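Local atomic coordinates of 6-aminohexanoate-dimer hydrolase (Bacillus anthracis, PDB entry 4GB7), a protein that probably hydrolyses the amide bond of 6-aminohexanoate dimers or related substrates, as a member of the beta-lactamase family. Residues 140-153 with 249-261. Sequence-based numbering, arbitrary orientation.
Sequences SLAKVFTGAIIQSL and YNNGSTETLAWII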
loop_
_atom_site.group_PDB
_atom_site.type_symbol
_atom_site.label_atom_id
_atom_site.label_comp_id
_atom_site.label_asym_id
_atom_site.label_seq_id
_atom_site.Cartn_x
_atom_site.Cartn_y
_atom_site.Cartn_z
ATOM N N SER A 140 -1.119 3.321 1.789
ATOM C CA SER A 140 0.280 2.895 1.590
ATOM C C SER A 140 0.448 1.521 0.916
ATOM O O SER A 140 1.562 1.110 0.670
ATOM C CB SER A 140 1.045 2.890 2.939
ATOM O OG SER A 140 1.295 4.195 3.423
ATOM N N LEU A 141 -0.636 0.826 0.565
ATOM C CA LEU A 141 -0.506 -0.388 -0.243
ATOM C C LEU A 141 0.234 -0.099 -1.547
ATOM O O LEU A 141 0.856 -0.968 -2.060
ATOM C CB LEU A 141 -1.826 -1.048 -0.551
ATOM C CG LEU A 141 -2.375 -1.998 0.497
ATOM C CD1 LEU A 141 -2.104 -1.689 1.937
ATOM C CD2 LEU A 141 -3.824 -2.361 0.219
ATOM N N ALA A 142 0.125 1.128 -2.079
ATOM C CA ALA A 142 0.880 1.533 -3.245
ATOM C C ALA A 142 2.341 1.295 -3.162
ATOM O O ALA A 142 3.007 1.081 -4.227
ATOM C CB ALA A 142 0.647 3.036 -3.515
ATOM N N LYS A 143 2.905 1.327 -1.964
ATOM C CA LYS A 143 4.382 1.361 -1.894
ATOM C C LYS A 143 5.068 0.138 -2.511
ATOM O O LYS A 143 6.183 0.228 -3.061
ATOM C CB LYS A 143 4.812 1.512 -0.433
ATOM C CG LYS A 143 4.439 2.850 0.160
ATOM C CD LYS A 143 4.948 3.045 1.567
ATOM C CE LYS A 143 4.836 4.502 2.045
ATOM N NZ LYS A 143 3.448 5.008 2.299
ATOM N N VAL A 144 4.404 -1.004 -2.420
ATOM C CA VAL A 144 4.972 -2.267 -2.896
ATOM C C VAL A 144 5.143 -2.283 -4.427
ATOM O O VAL A 144 5.984 -2.975 -4.926
ATOM C CB VAL A 144 4.228 -3.503 -2.369
ATOM C CG1 VAL A 144 4.332 -3.537 -0.835
ATOM C CG2 VAL A 144 2.776 -3.595 -2.873
ATOM N N PHE A 145 4.364 -1.484 -5.130
ATOM C CA PHE A 145 4.480 -1.346 -6.596
ATOM C C PHE A 145 5.718 -0.597 -6.963
ATOM O O PHE A 145 6.418 -1.023 -7.881
ATOM C CB PHE A 145 3.204 -0.722 -7.153
ATOM C CG PHE A 145 2.020 -1.652 -7.032
ATOM C CD1 PHE A 145 1.770 -2.581 -7.993
ATOM C CD2 PHE A 145 1.210 -1.593 -5.935
ATOM C CE1 PHE A 145 0.734 -3.478 -7.859
ATOM C CE2 PHE A 145 0.169 -2.454 -5.785
ATOM C CZ PHE A 145 -0.076 -3.399 -6.746
ATOM N N THR A 146 5.979 0.529 -6.287
ATOM C CA THR A 146 7.249 1.226 -6.450
ATOM C C THR A 146 8.417 0.332 -6.093
ATOM O O THR A 146 9.406 0.251 -6.855
ATOM C CB THR A 146 7.267 2.541 -5.653
ATOM O OG1 THR A 146 6.362 3.453 -6.287
ATOM C CG2 THR A 146 8.666 3.182 -5.592
ATOM N N GLY A 147 8.332 -0.369 -4.987
ATOM C CA GLY A 147 9.398 -1.302 -4.573
ATOM C C GLY A 147 9.686 -2.384 -5.622
ATOM O O GLY A 147 10.833 -2.683 -5.948
ATOM N N ALA A 148 8.629 -2.968 -6.156
ATOM C CA ALA A 148 8.751 -4.032 -7.154
ATOM C C ALA A 148 9.462 -3.555 -8.402
ATOM O O ALA A 148 10.301 -4.293 -8.942
ATOM C CB ALA A 148 7.378 -4.566 -7.509
ATOM N N ILE A 149 9.120 -2.344 -8.863
ATOM C CA ILE A 149 9.717 -1.766 -10.079
ATOM C C ILE A 149 11.162 -1.396 -9.809
ATOM O O ILE A 149 12.031 -1.620 -10.691
ATOM C CB ILE A 149 8.904 -0.569 -10.671
ATOM C CG1 ILE A 149 7.498 -1.090 -11.074
ATOM C CG2 ILE A 149 9.634 0.081 -11.862
ATOM C CD1 ILE A 149 6.448 -0.014 -11.284
ATOM N N ILE A 150 11.448 -0.838 -8.631
ATOM C CA ILE A 150 12.849 -0.588 -8.279
ATOM C C ILE A 150 13.711 -1.857 -8.339
ATOM O O ILE A 150 14.827 -1.876 -8.940
ATOM C CB ILE A 150 12.994 0.057 -6.891
ATOM C CG1 ILE A 150 12.544 1.540 -6.960
ATOM C CG2 ILE A 150 14.448 -0.040 -6.390
ATOM C CD1 ILE A 150 13.415 2.523 -7.749
ATOM N N GLN A 151 13.180 -2.931 -7.785
ATOM C CA GLN A 151 13.893 -4.228 -7.785
ATOM C C GLN A 151 14.114 -4.722 -9.214
ATOM O O GLN A 151 15.211 -5.215 -9.551
ATOM C CB GLN A 151 13.154 -5.280 -6.975
ATOM C CG GLN A 151 14.004 -6.497 -6.603
ATOM C CD GLN A 151 15.162 -6.105 -5.700
ATOM O OE1 GLN A 151 14.987 -5.355 -4.727
ATOM N NE2 GLN A 151 16.354 -6.559 -6.036
ATOM N N SER A 152 13.084 -4.572 -10.058
ATOM C CA SER A 152 13.174 -4.976 -11.483
ATOM C C SER A 152 14.270 -4.166 -12.170
ATOM O O SER A 152 15.094 -4.729 -12.867
ATOM C CB SER A 152 11.852 -4.783 -12.220
ATOM O OG SER A 152 10.830 -5.496 -11.552
ATOM N N LEU A 153 14.258 -2.846 -11.999
ATOM C CA LEU A 153 15.267 -2.010 -12.645
ATOM C C LEU A 153 16.676 -2.312 -12.191
ATOM O O LEU A 153 17.654 -2.263 -13.005
ATOM C CB LEU A 153 14.931 -0.529 -12.438
ATOM C CG LEU A 153 13.716 0.041 -13.162
ATOM C CD1 LEU A 153 13.346 1.372 -12.542
ATOM C CD2 LEU A 153 13.977 0.214 -14.638
ATOM N N TYR A 249 9.508 5.261 9.162
ATOM C CA TYR A 249 8.557 5.174 8.061
ATOM C C TYR A 249 8.286 6.556 7.477
ATOM O O TYR A 249 7.903 7.475 8.203
ATOM C CB TYR A 249 7.278 4.568 8.576
ATOM C CG TYR A 249 6.284 4.144 7.530
ATOM C CD1 TYR A 249 6.401 2.921 6.864
ATOM C CD2 TYR A 249 5.191 4.913 7.263
ATOM C CE1 TYR A 249 5.448 2.502 5.951
ATOM C CE2 TYR A 249 4.242 4.521 6.334
ATOM C CZ TYR A 249 4.368 3.317 5.690
ATOM O OH TYR A 249 3.392 2.961 4.809
ATOM N N ASN A 250 8.491 6.713 6.164
ATOM C CA ASN A 250 8.263 7.993 5.532
ATOM C C ASN A 250 7.807 7.843 4.070
ATOM O O ASN A 250 8.523 7.290 3.244
ATOM C CB ASN A 250 9.559 8.819 5.586
ATOM C CG ASN A 250 9.326 10.315 5.430
ATOM O OD1 ASN A 250 8.744 10.776 4.435
ATOM N ND2 ASN A 250 9.798 11.097 6.436
ATOM N N ASN A 251 6.656 8.422 3.756
ATOM C CA ASN A 251 6.152 8.500 2.367
ATOM C C ASN A 251 7.202 9.025 1.399
ATOM O O ASN A 251 7.269 8.603 0.255
ATOM C CB ASN A 251 4.971 9.448 2.286
ATOM C CG ASN A 251 3.737 8.933 2.996
ATOM O OD1 ASN A 251 3.492 7.738 3.087
ATOM N ND2 ASN A 251 2.951 9.865 3.516
ATOM N N GLY A 252 7.961 10.010 1.838
ATOM C CA GLY A 252 8.975 10.631 1.016
ATOM C C GLY A 252 9.982 9.684 0.452
ATOM O O GLY A 252 10.527 9.940 -0.662
ATOM N N SER A 253 10.295 8.617 1.187
ATOM C CA SER A 253 11.254 7.641 0.683
ATOM C C SER A 253 10.724 6.958 -0.582
ATOM O O SER A 253 11.407 6.854 -1.595
ATOM C CB SER A 253 11.617 6.593 1.749
ATOM O OG SER A 253 12.285 7.201 2.860
ATOM N N THR A 254 9.465 6.517 -0.538
ATOM C CA THR A 254 8.838 5.927 -1.718
ATOM C C THR A 254 8.712 6.944 -2.859
ATOM O O THR A 254 8.923 6.608 -4.033
ATOM C CB THR A 254 7.450 5.401 -1.348
ATOM O OG1 THR A 254 7.542 4.720 -0.103
ATOM C CG2 THR A 254 6.911 4.433 -2.440
ATOM N N GLU A 255 8.393 8.198 -2.527
ATOM C CA GLU A 255 8.242 9.246 -3.552
ATOM C C GLU A 255 9.568 9.470 -4.246
ATOM O O GLU A 255 9.593 9.692 -5.472
ATOM C CB GLU A 255 7.706 10.543 -2.989
ATOM C CG GLU A 255 6.299 10.467 -2.387
ATOM C CD GLU A 255 5.189 10.057 -3.337
ATOM O OE1 GLU A 255 5.383 10.027 -4.582
ATOM O OE2 GLU A 255 4.094 9.725 -2.800
ATOM N N THR A 256 10.662 9.386 -3.492
ATOM C CA THR A 256 12.002 9.539 -4.098
ATOM C C THR A 256 12.290 8.394 -5.085
ATOM O O THR A 256 12.767 8.588 -6.218
ATOM C CB THR A 256 13.080 9.653 -3.028
ATOM O OG1 THR A 256 12.821 10.806 -2.184
ATOM C CG2 THR A 256 14.495 9.813 -3.662
ATOM N N LEU A 257 12.073 7.190 -4.626
ATOM C CA LEU A 257 12.195 6.001 -5.467
ATOM C C LEU A 257 11.366 6.120 -6.750
ATOM O O LEU A 257 11.816 5.788 -7.812
ATOM C CB LEU A 257 11.819 4.735 -4.662
ATOM C CG LEU A 257 12.755 4.314 -3.531
ATOM C CD1 LEU A 257 12.178 3.174 -2.710
ATOM C CD2 LEU A 257 14.139 3.939 -4.089
ATOM N N ALA A 258 10.130 6.583 -6.644
ATOM C CA ALA A 258 9.299 6.794 -7.836
ATOM C C ALA A 258 9.884 7.837 -8.795
ATOM O O ALA A 258 9.774 7.686 -10.008
ATOM C CB ALA A 258 7.858 7.106 -7.461
ATOM N N TRP A 259 10.484 8.906 -8.244
ATOM C CA TRP A 259 11.151 9.901 -9.058
ATOM C C TRP A 259 12.283 9.278 -9.834
ATOM O O TRP A 259 12.432 9.525 -11.017
ATOM C CB TRP A 259 11.634 11.052 -8.176
ATOM C CG TRP A 259 12.026 12.321 -8.862
ATOM C CD1 TRP A 259 12.099 12.603 -10.234
ATOM C CD2 TRP A 259 12.369 13.560 -8.192
ATOM N NE1 TRP A 259 12.465 13.919 -10.448
ATOM C CE2 TRP A 259 12.673 14.541 -9.244
ATOM C CE3 TRP A 259 12.465 13.943 -6.866
ATOM C CZ2 TRP A 259 13.018 15.842 -8.942
ATOM C CZ3 TRP A 259 12.820 15.254 -6.568
ATOM C CH2 TRP A 259 13.103 16.180 -7.587
ATOM N N ILE A 260 13.009 8.366 -9.211
ATOM C CA ILE A 260 14.048 7.618 -9.897
ATOM C C ILE A 260 13.468 6.771 -11.040
ATOM O O ILE A 260 13.985 6.789 -12.163
ATOM C CB ILE A 260 14.834 6.729 -8.923
ATOM C CG1 ILE A 260 15.599 7.611 -7.919
ATOM C CG2 ILE A 260 15.805 5.803 -9.649
ATOM C CD1 ILE A 260 16.192 6.875 -6.753
ATOM N N ILE A 261 12.378 6.058 -10.769
ATOM C CA ILE A 261 11.710 5.284 -11.826
ATOM C C ILE A 261 11.420 6.170 -13.045
ATOM O O ILE A 261 11.712 5.789 -14.200
ATOM C CB ILE A 261 10.422 4.627 -11.313
ATOM C CG1 ILE A 261 10.751 3.554 -10.259
ATOM C CG2 ILE A 261 9.600 3.993 -12.454
ATOM C CD1 ILE A 261 9.561 3.016 -9.506
#
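Ser140, Lys143 and Tyr249 bring their polar ends together at one end of this helix pair, in the arrangement of the SxxK motif and its partner tyrosine in serine beta-lactamase-like enzymes; by that resemblance Ser140 is probably the nucleophile. Lys143 NZ lies 2.6 Å from Ser140 OG, to which it donates a hydrogen bond, and its bond to Asn251 OD1 (2.8 Å) runs in the carbonyl plane with a C=O...N angle of 157°. A weak bond joins Lys143 NZ to Tyr249 OH at 3.2 Å, and the backbone O of Ser300 takes a further one, so several acceptors hold NZ in place. The bend at the end of the lysine chain (chi4 70°) turns NZ into this cluster, while its CD and CE run across Thr254 OG1, which itself bonds Gln358. Ser140 OG meets the tyrosine at the ring edge, in the ring plane, 2.8 Å from Tyr249 OH. Both residues are partly exposed, and a bound nitrate ion, probably from the crystallisation liquor, is hydrogen-bonded to Ser140 OG, consistent with this being the pocket side of the contact.

Farther along, helices 143-153 and 251-261 run at 43° to one another and the interface, already buried at Lys143, Asn251 and Thr254, becomes largely apolar. Thr146 is a knob among Thr254, Leu257, Ala258 and Ile261: its CG2, anti to the backbone N, presses on Leu257 CB at 3.6 Å. In return Ile261 fits among Thr146, Ile149, Ile150 and Leu153. Helix 269-278 packs beside this end through Val273 and Asn272, touching Ile149 and Ile261 respectively. The CD1 methyl of Ile150 bridges two residues of the facing helix, 3.6 Å from Leu257 O and 3.8 Å from Ile261 CG1.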